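Local atomic coordinates of prolyl oligopeptidase (Novosphingobium capsulatum, PDB entry 1YR2), a protein that probably cleaves oligopeptides on the carboxyl side of proline, and more slowly of alanine, as a serine endopeptidase of the S9A family. Residues D383-V388 and V461-Y466; S426-P431 and L502-S507; H639-G644 and A676-K681; D59-L64 and T670-T675; D204-V209 and D220-S225. All coordinates share one frame; numbering follows the deposited sequence.

Interaction 1 (D383-V388 and V461-Y466); sequences DAKSQV and VEQVFY
The carboxamide of Gln463 bridges two groups of the turn at 383-385. Its NE2 donates to the backbone O of Asp383 at 2.7 Å; the bond is nearly straight (162° at the hydrogen) and lies in both the amide and the carbonyl plane. On the other branch, Gln463 OE1 takes a bond from Lys385 NZ at 2.8 Å, on a lone pair. Gln463 gets there by full extension, CG anti to the backbone N (chi1 179°), whereas the lysine chain is straight up to a bend at chi4 that swings NZ back over the turn. There NZ also donates to His382 O and, weakly, to Asp383 O. An alanine in place of Gln463 would remove both hydrogen bonds of the carboxamide and would probably leave the Asp383 carbonyl and the lysine ammonium without their link to the strand. Packing is thinner: Asp383 CB meets the edge of the Phe465 ring, 3.8 Å from CZ, with the carboxylate plane turned 71° from the ring. That carboxylate has its polar partner outside, OD1 bonding to Tyr531 OH. Ala384 CB adds a loose contact, 4.2 Å from Gln463 NE2. The arrangement joins the tight connection between propeller strands 375-382 and 385-392 to the outermost strand, 459-467, of the catalytic sheet, an interdomain contact of the prolyl oligopeptidase fold.

Interaction 2 (S426-P431 and L502-S507); sequences SSFTQP and LTPWFS
At the interface between the propeller and the alpha/beta-hydrolase domain, a type I turn from Ser427 to Gln430 packs against the irregular chain leading into helix 508-514. Phe428 carries one half of the contact. Its ring presents an edge to the face of the six-membered ring of Trp505 in an offset edge-to-face pair, planes at 62° and centroids 5.7 Å apart, while its CE2 touches Pro504 CB at 3.8 Å. Phe506 carries the other half: Pro431 CG sits almost exactly over the ring centre, 3.6 Å from the centroid, a CH-pi contact, and Ser427 O lies at the ring edge. Water supplies the polar links. One molecule joins Ser426 OG to Phe506 N, which donates to it; a second donates to Phe428 O at 2.7 Å and accepts from Ser507 N at 2.9 Å. Around this core, Phe428 also meets Phe477 and Val479 of strand 473-481 and Val461 of strand 459-467, while Phe506 rests on Met511 of helix 508-514.

Interaction 3 (H639-G644 and A676-K681); sequences HNVRSG and AAIGPK
One direct hydrogen bond joins the two loops, backbone to backbone: Gly644 N donates to Ala677 O at 2.8 Å, with 156° at the hydrogen and the donor in the carbonyl plane. The same oxygen receives a CA-H...O contact from Ser643, whose CA is 3.6 Å from Ala677 O, so successive residues converge on one acceptor. Gly644 has phi 91°, where a side chain would press on the carbonyl before it. Van der Waals contacts flank this bond. Val641 CG1, anti to the backbone N, reaches Ala676 CB at 3.7 Å and, more loosely, Ile678 CG2. Farther along, Ser643 CB comes within 4.1 Å of Ala677 CB. Ile678 holds CG1 in the crowded position between N and carbonyl carbon (chi1 52°), which leaves CG2 against Arg642 O at 3.4 Å. Val641 and Ile678 both also rest on Leu673, and Ile678 pairs through its backbone with Tyr647. Polar against apolar is the odd feature here: the methyl helps to bury Arg642 O, a carbonyl for which the model offers no hydrogen-bond partner, so its burial probably carries some energetic cost, while the loops are tied by main chain and small aliphatic groups with no charged pair between them.

Interaction 4 (D59-L64 and T670-T675); sequences DPWRWL and TAALQT
Trp61 lays its indole over helix 664-675, with Ala671 CB centred above the five-membered ring, 3.5 Å from its centroid and only 1° off the normal. This CH-pi contact leaves the methyl 3.7 Å from each of CG, CD1, CD2, NE1 and CE2 of Trp61. The six-membered ring runs on along the helix: its CZ3 comes 3.7 Å from Ala672 CA, and its CZ2 meets Thr675 OG1 tip to tip at 3.2 Å. That hydroxyl is spent within the helix, donating to Ala671 O, which also accepts from Thr675 N. Pro60 CG covers the opposite face of the indole, so the ring is sandwiched between proline and helix, and NE1 is fixed by a bond to Ser43 O. The contact thus clamps the N-terminal part of the chain onto a helix of the alpha/beta-hydrolase domain, across more than 600 residues of sequence. An alanine in place of Trp61 would lose the face over Ala671 and the bond to Ser43, and would probably loosen this attachment. Leu64 CD1 adds a looser touch on Ala671 CB at 4.1 Å. Across the ends of the type I turn from Asp59 to Arg62, Arg62 grips Asp59 OD2 side-on through NE and NH2, and Asp59 OD1 forms a salt bridge with Lys668 of the same helix.

Interaction 5 (D204-V209 and D220-S225); sequences DELKWV and DALLYS
This is a buried apolar contact between consecutive sheets of the beta-propeller: 204-210 is the outermost strand of one four-stranded sheet, and 221-226 belongs to the next. Tyr224 stands at its centre, CG in the crowded position between N and carbonyl carbon (chi1 68°). Leu206 CD1 lies over one face of the ring, 3.9 Å from the centroid and 19° off the normal, a CH-pi contact displaced toward the rim. The same methyl loosely meets Leu222 CD2 at 4.3 Å. Val209, just past the corner at Trp208, crosses Tyr224 at about a right angle, bringing CG2 to 3.8 Å from CD2 of the ring. Its other branch, CG1, lies 3.5 Å from Ser225 O, and Val209 CA makes a CA-H...O contact with that oxygen. The phenol hydroxyl is satisfied beyond the two strands, by Asp257 and Gln254. With aliphatic branches around an aromatic ring and the polar end bonded outside them, side-chain fit rather than direct conventional hydrogen bonding joins these two segments.

Overall arrangement
The contacts run from one end of the molecule to the other, interactions 3 and 5 having centres about 66 Å apart. Interaction 5 is buried apolar packing between sheets within the propeller. Interactions 1 and 2 both join propeller to catalytic domain, and they touch where Ala384 meets Pro504; the first is a polar surface contact, the second a partly buried aromatic one bridged by water. Interaction 4 uses the end of helix 664-675 and interaction 3 the loop that follows it; the two meet at Leu673: interaction 4 is buried ring-on-helix packing, interaction 3 an outer surface contact tied by backbone. Direct conventional hydrogen bonds thus cross the two surface contacts, while ring and methyl packing dominates the more buried three.

Interaction 1 (D383-V388 and V461-Y466)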
# COMPACT_ATOMS: atom_id res chain seq x y z
N ASP A 383 2.94 -9.58 13.45
CA ASP A 383 3.57 -8.39 14.03
C ASP A 383 3.94 -7.33 12.97
O ASP A 383 5.09 -6.89 12.86
CB ASP A 383 4.76 -8.75 14.89
CG ASP A 383 4.37 -9.58 16.12
OD1 ASP A 383 3.48 -9.20 16.91
OD2 ASP A 383 4.97 -10.63 16.39
N ALA A 384 2.94 -6.93 12.21
CA ALA A 384 3.02 -5.81 11.26
C ALA A 384 3.92 -6.01 10.05
O ALA A 384 4.31 -5.05 9.46
CB ALA A 384 3.39 -4.53 12.02
N LYS A 385 4.19 -7.25 9.67
CA LYS A 385 5.01 -7.59 8.52
C LYS A 385 4.52 -8.97 8.04
O LYS A 385 3.72 -9.61 8.70
CB LYS A 385 6.50 -7.62 8.91
CG LYS A 385 6.75 -8.80 9.93
CD LYS A 385 8.10 -8.91 10.48
CE LYS A 385 8.09 -10.04 11.56
NZ LYS A 385 7.23 -9.54 12.67
N SER A 386 5.00 -9.42 6.91
CA SER A 386 4.54 -10.67 6.34
C SER A 386 5.26 -11.87 6.97
O SER A 386 6.44 -11.84 7.23
CB SER A 386 4.69 -10.68 4.82
OG SER A 386 3.74 -9.82 4.18
N GLN A 387 4.50 -12.94 7.23
CA GLN A 387 5.02 -14.27 7.45
C GLN A 387 4.27 -15.19 6.49
O GLN A 387 3.03 -15.24 6.55
CB GLN A 387 4.76 -14.73 8.88
CG GLN A 387 5.29 -16.12 9.14
CD GLN A 387 5.21 -16.47 10.56
OE1 GLN A 387 4.11 -16.63 11.09
NE2 GLN A 387 6.37 -16.64 11.20
N VAL A 388 4.98 -15.93 5.64
CA VAL A 388 4.36 -16.83 4.68
C VAL A 388 4.59 -18.25 5.19
O VAL A 388 5.72 -18.71 5.27
CB VAL A 388 4.93 -16.66 3.26
CG1 VAL A 388 4.18 -17.62 2.28
CG2 VAL A 388 4.80 -15.20 2.76
N VAL A 461 16.66 -3.94 7.55
CA VAL A 461 15.40 -3.56 8.22
C VAL A 461 15.37 -4.36 9.52
O VAL A 461 15.46 -5.60 9.47
CB VAL A 461 14.17 -3.95 7.38
CG1 VAL A 461 12.87 -3.69 8.10
CG2 VAL A 461 14.19 -3.21 6.05
N GLU A 462 15.23 -3.69 10.65
CA GLU A 462 15.12 -4.37 11.94
C GLU A 462 13.76 -4.06 12.53
O GLU A 462 13.14 -3.11 12.11
CB GLU A 462 16.21 -3.83 12.88
CG GLU A 462 17.59 -4.31 12.50
CD GLU A 462 18.68 -3.81 13.45
OE1 GLU A 462 18.82 -4.34 14.57
OE2 GLU A 462 19.39 -2.88 13.06
N GLN A 463 13.26 -4.89 13.46
CA GLN A 463 12.02 -4.58 14.15
C GLN A 463 12.23 -4.76 15.64
O GLN A 463 12.93 -5.66 16.05
CB GLN A 463 10.86 -5.48 13.67
CG GLN A 463 9.50 -5.23 14.38
CD GLN A 463 8.37 -6.10 13.84
OE1 GLN A 463 8.53 -7.33 13.75
NE2 GLN A 463 7.26 -5.46 13.43
N VAL A 464 11.71 -3.82 16.42
CA VAL A 464 11.77 -3.88 17.86
C VAL A 464 10.36 -3.71 18.39
O VAL A 464 9.45 -3.34 17.67
CB VAL A 464 12.72 -2.80 18.46
CG1 VAL A 464 14.14 -3.03 17.91
CG2 VAL A 464 12.24 -1.37 18.17
N PHE A 465 10.20 -4.00 19.66
CA PHE A 465 8.92 -3.80 20.32
C PHE A 465 9.21 -3.03 21.59
O PHE A 465 9.90 -3.54 22.46
CB PHE A 465 8.28 -5.17 20.63
CG PHE A 465 8.06 -6.01 19.41
CD1 PHE A 465 9.06 -6.85 18.94
CD2 PHE A 465 6.85 -5.96 18.73
CE1 PHE A 465 8.86 -7.63 17.77
CE2 PHE A 465 6.65 -6.70 17.56
CZ PHE A 465 7.65 -7.53 17.08
N TYR A 466 8.62 -1.85 21.76
CA TYR A 466 8.95 -0.99 22.90
C TYR A 466 7.70 -0.69 23.71
O TYR A 466 6.62 -0.57 23.14
CB TYR A 466 9.55 0.31 22.37
CG TYR A 466 8.57 1.16 21.60
CD1 TYR A 466 7.77 2.13 22.26
CD2 TYR A 466 8.44 1.04 20.23
CE1 TYR A 466 6.87 2.93 21.52
CE2 TYR A 466 7.52 1.82 19.51
CZ TYR A 466 6.73 2.74 20.17
OH TYR A 466 5.84 3.53 19.47

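Interaction 2 (S426-P431 and L502-S507)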
# COMPACT_ATOMS: atom_id res chain seq x y z
N SER A 426 8.44 -6.99 -1.09
CA SER A 426 8.93 -5.62 -1.04
C SER A 426 9.24 -5.21 0.39
O SER A 426 8.79 -5.86 1.37
CB SER A 426 7.93 -4.69 -1.68
OG SER A 426 6.91 -4.39 -0.74
N SER A 427 10.05 -4.18 0.56
CA SER A 427 10.31 -3.66 1.88
C SER A 427 10.89 -2.27 1.78
O SER A 427 11.01 -1.75 0.70
CB SER A 427 11.27 -4.58 2.67
OG SER A 427 11.16 -4.30 4.06
N PHE A 428 11.26 -1.66 2.91
CA PHE A 428 11.74 -0.28 2.89
C PHE A 428 12.99 -0.11 2.04
O PHE A 428 13.23 0.97 1.50
CB PHE A 428 11.97 0.23 4.31
CG PHE A 428 10.78 0.17 5.16
CD1 PHE A 428 9.73 1.04 4.96
CD2 PHE A 428 10.64 -0.83 6.14
CE1 PHE A 428 8.59 0.98 5.73
CE2 PHE A 428 9.51 -0.87 6.97
CZ PHE A 428 8.47 0.03 6.74
N THR A 429 13.77 -1.18 1.85
CA THR A 429 14.95 -1.09 0.98
C THR A 429 14.91 -2.06 -0.16
O THR A 429 15.94 -2.36 -0.78
CB THR A 429 16.22 -1.36 1.79
OG1 THR A 429 16.05 -2.62 2.48
CG2 THR A 429 16.35 -0.28 2.87
N GLN A 430 13.71 -2.50 -0.49
CA GLN A 430 13.51 -3.45 -1.60
C GLN A 430 12.28 -3.08 -2.39
O GLN A 430 11.15 -3.40 -2.00
CB GLN A 430 13.44 -4.87 -1.05
CG GLN A 430 13.17 -5.96 -2.08
CD GLN A 430 14.27 -6.03 -3.08
OE1 GLN A 430 15.31 -6.62 -2.80
NE2 GLN A 430 14.06 -5.43 -4.25
N PRO A 431 12.44 -2.39 -3.52
CA PRO A 431 11.30 -2.24 -4.41
C PRO A 431 10.74 -3.60 -4.81
O PRO A 431 11.50 -4.57 -4.90
CB PRO A 431 11.91 -1.50 -5.62
CG PRO A 431 13.19 -0.91 -5.11
CD PRO A 431 13.68 -1.83 -4.06
N LEU A 502 0.55 -0.02 8.88
CA LEU A 502 1.74 0.40 8.18
C LEU A 502 2.75 -0.74 8.08
O LEU A 502 3.79 -0.75 8.74
CB LEU A 502 2.36 1.61 8.84
CG LEU A 502 1.57 2.90 8.70
CD1 LEU A 502 2.43 4.02 9.30
CD2 LEU A 502 1.23 3.21 7.25
N THR A 503 2.44 -1.68 7.21
CA THR A 503 3.33 -2.79 6.91
C THR A 503 4.40 -2.32 5.95
O THR A 503 4.23 -1.30 5.34
CB THR A 503 2.56 -3.95 6.27
OG1 THR A 503 1.76 -3.48 5.18
CG2 THR A 503 1.54 -4.49 7.22
N PRO A 504 5.53 -3.02 5.84
CA PRO A 504 6.62 -2.51 5.01
C PRO A 504 6.24 -2.27 3.54
O PRO A 504 5.52 -3.04 2.95
CB PRO A 504 7.70 -3.60 5.12
CG PRO A 504 7.44 -4.25 6.46
CD PRO A 504 5.92 -4.29 6.52
N TRP A 505 6.81 -1.23 2.97
CA TRP A 505 6.69 -0.93 1.55
C TRP A 505 7.93 -0.14 1.13
O TRP A 505 8.65 0.37 1.98
CB TRP A 505 5.41 -0.16 1.25
CG TRP A 505 5.43 1.31 1.49
CD1 TRP A 505 5.57 2.29 0.55
CD2 TRP A 505 5.31 1.99 2.75
NE1 TRP A 505 5.56 3.53 1.15
CE2 TRP A 505 5.40 3.36 2.50
CE3 TRP A 505 5.16 1.56 4.07
CZ2 TRP A 505 5.32 4.31 3.50
CZ3 TRP A 505 5.06 2.51 5.08
CH2 TRP A 505 5.14 3.88 4.79
N PHE A 506 8.12 -0.01 -0.16
CA PHE A 506 9.26 0.74 -0.67
C PHE A 506 8.84 2.16 -0.99
O PHE A 506 7.98 2.38 -1.84
CB PHE A 506 9.92 0.07 -1.92
CG PHE A 506 11.07 0.87 -2.44
CD1 PHE A 506 12.24 0.86 -1.78
CD2 PHE A 506 10.91 1.71 -3.52
CE1 PHE A 506 13.33 1.67 -2.18
CE2 PHE A 506 11.97 2.52 -3.95
CZ PHE A 506 13.19 2.49 -3.27
N SER A 507 9.47 3.12 -0.31
CA SER A 507 9.29 4.53 -0.53
C SER A 507 10.61 5.10 -1.05
O SER A 507 11.62 5.03 -0.34
CB SER A 507 8.99 5.23 0.82
OG SER A 507 9.09 6.62 0.71
O HOH W 1 6.34 -1.64 -1.88
O HOH W 2 11.55 3.12 1.69

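Interaction 3 (H639-G644 and A676-K681)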
# COMPACT_ATOMS: atom_id res chain seq x y z
N HIS A 639 -4.66 24.98 18.91
CA HIS A 639 -5.10 25.57 20.18
C HIS A 639 -4.12 25.29 21.31
O HIS A 639 -4.35 25.74 22.43
CB HIS A 639 -6.50 25.04 20.59
CG HIS A 639 -7.56 25.37 19.61
ND1 HIS A 639 -7.91 24.51 18.60
CD2 HIS A 639 -8.30 26.49 19.44
CE1 HIS A 639 -8.84 25.09 17.85
NE2 HIS A 639 -9.08 26.29 18.33
N ASN A 640 -3.05 24.52 21.05
CA ASN A 640 -2.11 24.13 22.10
C ASN A 640 -0.66 24.54 21.90
O ASN A 640 0.24 23.97 22.48
CB ASN A 640 -2.16 22.62 22.34
CG ASN A 640 -3.43 22.21 23.06
OD1 ASN A 640 -3.55 22.43 24.25
ND2 ASN A 640 -4.42 21.69 22.32
N VAL A 641 -0.44 25.53 21.06
CA VAL A 641 0.91 26.10 20.96
C VAL A 641 1.27 26.81 22.29
O VAL A 641 0.48 27.59 22.82
CB VAL A 641 0.99 27.07 19.74
CG1 VAL A 641 2.39 27.66 19.57
CG2 VAL A 641 0.63 26.38 18.50
N ARG A 642 2.47 26.54 22.81
CA ARG A 642 2.89 26.98 24.15
C ARG A 642 3.97 28.02 24.13
O ARG A 642 5.16 27.71 23.88
CB ARG A 642 3.47 25.80 24.93
CG ARG A 642 2.51 24.66 25.08
CD ARG A 642 3.22 23.38 25.33
NE ARG A 642 4.08 23.52 26.48
CZ ARG A 642 5.00 22.62 26.85
NH1 ARG A 642 5.21 21.51 26.15
NH2 ARG A 642 5.73 22.87 27.93
N SER A 643 3.65 29.26 24.45
CA SER A 643 4.71 30.25 24.43
C SER A 643 5.66 30.10 25.62
O SER A 643 5.33 29.52 26.65
CB SER A 643 4.15 31.66 24.27
OG SER A 643 3.33 31.94 25.39
N GLY A 644 6.87 30.57 25.42
CA GLY A 644 7.92 30.48 26.39
C GLY A 644 8.80 29.25 26.30
O GLY A 644 9.71 29.11 27.07
N ALA A 676 3.69 33.02 18.01
CA ALA A 676 4.06 32.63 19.36
C ALA A 676 5.53 32.88 19.66
O ALA A 676 6.34 32.94 18.77
CB ALA A 676 3.73 31.15 19.62
N ALA A 677 5.84 32.98 20.95
CA ALA A 677 7.22 33.08 21.45
C ALA A 677 7.83 31.69 21.73
O ALA A 677 7.80 31.20 22.86
CB ALA A 677 7.21 33.94 22.72
N ILE A 678 8.33 31.05 20.68
CA ILE A 678 8.71 29.63 20.73
C ILE A 678 10.12 29.42 20.18
O ILE A 678 10.45 28.38 19.58
CB ILE A 678 7.67 28.74 20.01
CG1 ILE A 678 7.38 29.22 18.58
CG2 ILE A 678 6.40 28.66 20.88
CD1 ILE A 678 6.52 28.27 17.81
N GLY A 679 10.94 30.44 20.37
CA GLY A 679 12.34 30.32 20.08
C GLY A 679 12.70 30.64 18.64
O GLY A 679 11.86 31.02 17.82
N PRO A 680 13.99 30.52 18.38
CA PRO A 680 14.58 31.06 17.15
C PRO A 680 14.59 30.14 15.92
O PRO A 680 14.96 30.63 14.85
CB PRO A 680 16.01 31.35 17.60
CG PRO A 680 16.30 30.20 18.58
CD PRO A 680 15.01 29.99 19.30
N LYS A 681 14.18 28.88 16.04
CA LYS A 681 14.22 27.95 14.91
C LYS A 681 13.12 28.33 13.90
O LYS A 681 12.09 28.87 14.27
CB LYS A 681 14.12 26.48 15.39
CG LYS A 681 15.44 26.01 16.11
CD LYS A 681 15.36 24.57 16.58
CE LYS A 681 16.66 24.04 17.23
NZ LYS A 681 16.45 22.53 17.33

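Interaction 4 (D59-L64 and T670-T675)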
# COMPACT_ATOMS: atom_id res chain seq x y z
N ASP A 59 -9.65 32.27 18.28
CA ASP A 59 -9.42 31.83 16.91
C ASP A 59 -9.19 33.05 16.04
O ASP A 59 -10.04 33.45 15.25
CB ASP A 59 -10.62 30.99 16.45
CG ASP A 59 -10.38 30.24 15.16
OD1 ASP A 59 -9.32 30.41 14.52
OD2 ASP A 59 -11.23 29.40 14.73
N PRO A 60 -8.04 33.69 16.22
CA PRO A 60 -7.75 34.95 15.53
C PRO A 60 -7.46 34.86 14.05
O PRO A 60 -7.38 35.92 13.39
CB PRO A 60 -6.53 35.50 16.26
CG PRO A 60 -6.04 34.41 17.14
CD PRO A 60 -6.98 33.28 17.15
N TRP A 61 -7.28 33.66 13.54
CA TRP A 61 -6.91 33.44 12.13
C TRP A 61 -7.99 32.69 11.37
O TRP A 61 -7.74 32.09 10.32
CB TRP A 61 -5.54 32.78 12.03
CG TRP A 61 -4.43 33.66 12.57
CD1 TRP A 61 -3.92 34.77 11.99
CD2 TRP A 61 -3.75 33.52 13.82
NE1 TRP A 61 -2.93 35.31 12.78
CE2 TRP A 61 -2.82 34.56 13.92
CE3 TRP A 61 -3.86 32.62 14.88
CZ2 TRP A 61 -1.98 34.73 15.03
CZ3 TRP A 61 -3.02 32.75 15.94
CH2 TRP A 61 -2.09 33.83 16.02
N ARG A 62 -9.22 32.78 11.85
CA ARG A 62 -10.31 32.13 11.14
C ARG A 62 -10.41 32.60 9.69
O ARG A 62 -10.85 31.85 8.82
CB ARG A 62 -11.64 32.34 11.83
CG ARG A 62 -12.68 31.35 11.31
CD ARG A 62 -13.90 31.19 12.17
NE ARG A 62 -13.60 30.50 13.40
CZ ARG A 62 -14.49 30.39 14.36
NH1 ARG A 62 -15.73 30.88 14.20
NH2 ARG A 62 -14.16 29.78 15.49
N TRP A 63 -10.02 33.84 9.43
CA TRP A 63 -10.03 34.38 8.05
C TRP A 63 -9.16 33.57 7.07
O TRP A 63 -9.42 33.58 5.86
CB TRP A 63 -9.67 35.86 8.04
CG TRP A 63 -8.25 36.17 8.49
CD1 TRP A 63 -7.84 36.43 9.74
CD2 TRP A 63 -7.09 36.23 7.65
NE1 TRP A 63 -6.48 36.65 9.76
CE2 TRP A 63 -5.99 36.53 8.48
CE3 TRP A 63 -6.86 36.08 6.29
CZ2 TRP A 63 -4.69 36.67 7.99
CZ3 TRP A 63 -5.56 36.23 5.79
CH2 TRP A 63 -4.50 36.51 6.64
N LEU A 64 -8.14 32.89 7.59
CA LEU A 64 -7.26 32.04 6.77
C LEU A 64 -7.94 30.73 6.32
O LEU A 64 -7.38 29.97 5.52
CB LEU A 64 -5.95 31.76 7.48
CG LEU A 64 -4.90 32.86 7.36
CD1 LEU A 64 -3.80 32.56 8.35
CD2 LEU A 64 -4.33 32.94 5.99
N THR A 670 0.35 27.57 11.12
CA THR A 670 1.57 28.34 10.83
C THR A 670 1.53 29.77 11.40
O THR A 670 2.50 30.29 11.95
CB THR A 670 1.77 28.39 9.29
OG1 THR A 670 1.96 27.05 8.79
CG2 THR A 670 3.06 29.16 8.95
N ALA A 671 0.40 30.44 11.22
CA ALA A 671 0.22 31.77 11.79
C ALA A 671 0.41 31.74 13.29
O ALA A 671 1.07 32.62 13.83
CB ALA A 671 -1.14 32.38 11.40
N ALA A 672 -0.14 30.72 13.96
CA ALA A 672 -0.02 30.57 15.39
C ALA A 672 1.43 30.36 15.82
O ALA A 672 1.90 31.06 16.75
CB ALA A 672 -0.92 29.40 15.94
N LEU A 673 2.15 29.45 15.14
CA LEU A 673 3.56 29.21 15.45
C LEU A 673 4.42 30.47 15.23
O LEU A 673 5.30 30.73 16.04
CB LEU A 673 4.15 28.13 14.52
CG LEU A 673 3.64 26.71 14.63
CD1 LEU A 673 4.29 25.86 13.60
CD2 LEU A 673 3.92 26.12 16.01
N GLN A 674 4.21 31.20 14.13
CA GLN A 674 5.05 32.36 13.80
C GLN A 674 4.75 33.53 14.75
O GLN A 674 5.63 34.31 15.07
CB GLN A 674 4.86 32.83 12.36
CG GLN A 674 5.52 31.94 11.33
CD GLN A 674 5.29 32.33 9.91
OE1 GLN A 674 4.57 33.33 9.61
NE2 GLN A 674 5.86 31.52 8.98
N THR A 675 3.52 33.61 15.24
CA THR A 675 3.12 34.61 16.22
C THR A 675 3.57 34.30 17.66
O THR A 675 3.76 35.22 18.45
CB THR A 675 1.63 34.71 16.21
OG1 THR A 675 1.23 35.11 14.89
CG2 THR A 675 1.11 35.83 17.20

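Interaction 5 (D204-V209 and D220-S225)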
# COMPACT_ATOMS: atom_id res chain seq x y z
N ASP A 204 -11.09 -13.66 -33.23
CA ASP A 204 -12.14 -13.65 -32.18
C ASP A 204 -12.05 -12.40 -31.35
O ASP A 204 -10.92 -12.00 -30.93
CB ASP A 204 -12.02 -14.82 -31.19
CG ASP A 204 -11.96 -16.18 -31.86
OD1 ASP A 204 -11.09 -16.40 -32.77
OD2 ASP A 204 -12.73 -17.10 -31.50
N GLU A 205 -13.20 -11.78 -31.14
CA GLU A 205 -13.31 -10.68 -30.22
C GLU A 205 -14.61 -10.82 -29.49
O GLU A 205 -15.67 -11.15 -30.09
CB GLU A 205 -13.24 -9.32 -30.90
CG GLU A 205 -12.00 -9.01 -31.72
CD GLU A 205 -11.92 -7.54 -32.07
OE1 GLU A 205 -12.95 -6.84 -31.95
OE2 GLU A 205 -10.83 -7.08 -32.46
N LEU A 206 -14.56 -10.55 -28.19
CA LEU A 206 -15.73 -10.65 -27.35
C LEU A 206 -16.06 -9.23 -26.91
O LEU A 206 -15.19 -8.52 -26.36
CB LEU A 206 -15.49 -11.55 -26.13
CG LEU A 206 -15.04 -13.00 -26.43
CD1 LEU A 206 -14.76 -13.70 -25.16
CD2 LEU A 206 -16.07 -13.80 -27.19
N LYS A 207 -17.32 -8.83 -27.15
CA LYS A 207 -17.82 -7.52 -26.78
C LYS A 207 -18.76 -7.64 -25.58
O LYS A 207 -19.23 -8.73 -25.24
CB LYS A 207 -18.52 -6.82 -27.98
CG LYS A 207 -17.61 -6.51 -29.17
CD LYS A 207 -16.49 -5.58 -28.75
CE LYS A 207 -15.72 -4.93 -29.92
NZ LYS A 207 -14.88 -3.82 -29.38
N TRP A 208 -18.96 -6.50 -24.92
CA TRP A 208 -19.85 -6.31 -23.76
C TRP A 208 -19.39 -7.04 -22.53
O TRP A 208 -20.18 -7.38 -21.65
CB TRP A 208 -21.30 -6.63 -24.10
CG TRP A 208 -21.67 -6.02 -25.39
CD1 TRP A 208 -21.93 -6.67 -26.56
CD2 TRP A 208 -21.75 -4.62 -25.67
NE1 TRP A 208 -22.20 -5.76 -27.55
CE2 TRP A 208 -22.10 -4.49 -27.04
CE3 TRP A 208 -21.59 -3.46 -24.90
CZ2 TRP A 208 -22.27 -3.24 -27.66
CZ3 TRP A 208 -21.75 -2.21 -25.51
CH2 TRP A 208 -22.10 -2.11 -26.88
N VAL A 209 -18.08 -7.23 -22.45
CA VAL A 209 -17.48 -7.87 -21.30
C VAL A 209 -17.30 -6.74 -20.29
O VAL A 209 -16.95 -5.62 -20.66
CB VAL A 209 -16.13 -8.43 -21.70
CG1 VAL A 209 -15.37 -8.93 -20.51
CG2 VAL A 209 -16.31 -9.52 -22.76
N ASP A 220 -9.04 -24.29 -25.77
CA ASP A 220 -9.79 -23.71 -26.88
C ASP A 220 -11.14 -23.18 -26.51
O ASP A 220 -12.03 -23.11 -27.37
CB ASP A 220 -9.99 -24.76 -27.97
CG ASP A 220 -10.70 -25.99 -27.45
OD1 ASP A 220 -11.23 -25.96 -26.31
OD2 ASP A 220 -10.76 -27.04 -28.10
N ALA A 221 -11.33 -22.81 -25.22
CA ALA A 221 -12.56 -22.16 -24.81
C ALA A 221 -12.26 -21.31 -23.58
O ALA A 221 -11.39 -21.66 -22.79
CB ALA A 221 -13.67 -23.17 -24.50
N LEU A 222 -13.03 -20.24 -23.43
CA LEU A 222 -12.80 -19.22 -22.41
C LEU A 222 -14.12 -18.84 -21.74
O LEU A 222 -15.09 -18.53 -22.44
CB LEU A 222 -12.22 -17.97 -23.08
CG LEU A 222 -11.74 -16.93 -22.06
CD1 LEU A 222 -10.34 -17.22 -21.56
CD2 LEU A 222 -11.79 -15.54 -22.60
N LEU A 223 -14.15 -18.92 -20.42
CA LEU A 223 -15.26 -18.39 -19.62
C LEU A 223 -15.04 -16.92 -19.28
O LEU A 223 -13.93 -16.51 -18.91
CB LEU A 223 -15.37 -19.14 -18.29
CG LEU A 223 -15.81 -20.58 -18.35
CD1 LEU A 223 -15.44 -21.31 -17.07
CD2 LEU A 223 -17.29 -20.69 -18.58
N TYR A 224 -16.12 -16.15 -19.38
CA TYR A 224 -16.08 -14.72 -19.15
C TYR A 224 -17.46 -14.25 -18.68
O TYR A 224 -18.45 -14.97 -18.77
CB TYR A 224 -15.65 -13.99 -20.43
CG TYR A 224 -16.67 -14.03 -21.57
CD1 TYR A 224 -16.76 -15.15 -22.42
CD2 TYR A 224 -17.53 -12.97 -21.80
CE1 TYR A 224 -17.70 -15.19 -23.43
CE2 TYR A 224 -18.50 -13.03 -22.79
CZ TYR A 224 -18.53 -14.12 -23.64
OH TYR A 224 -19.45 -14.12 -24.67
N SER A 225 -17.50 -13.05 -18.15
CA SER A 225 -18.75 -12.45 -17.74
C SER A 225 -19.06 -11.23 -18.58
O SER A 225 -18.15 -10.51 -19.01
CB SER A 225 -18.68 -12.06 -16.26
OG SER A 225 -18.38 -13.21 -15.46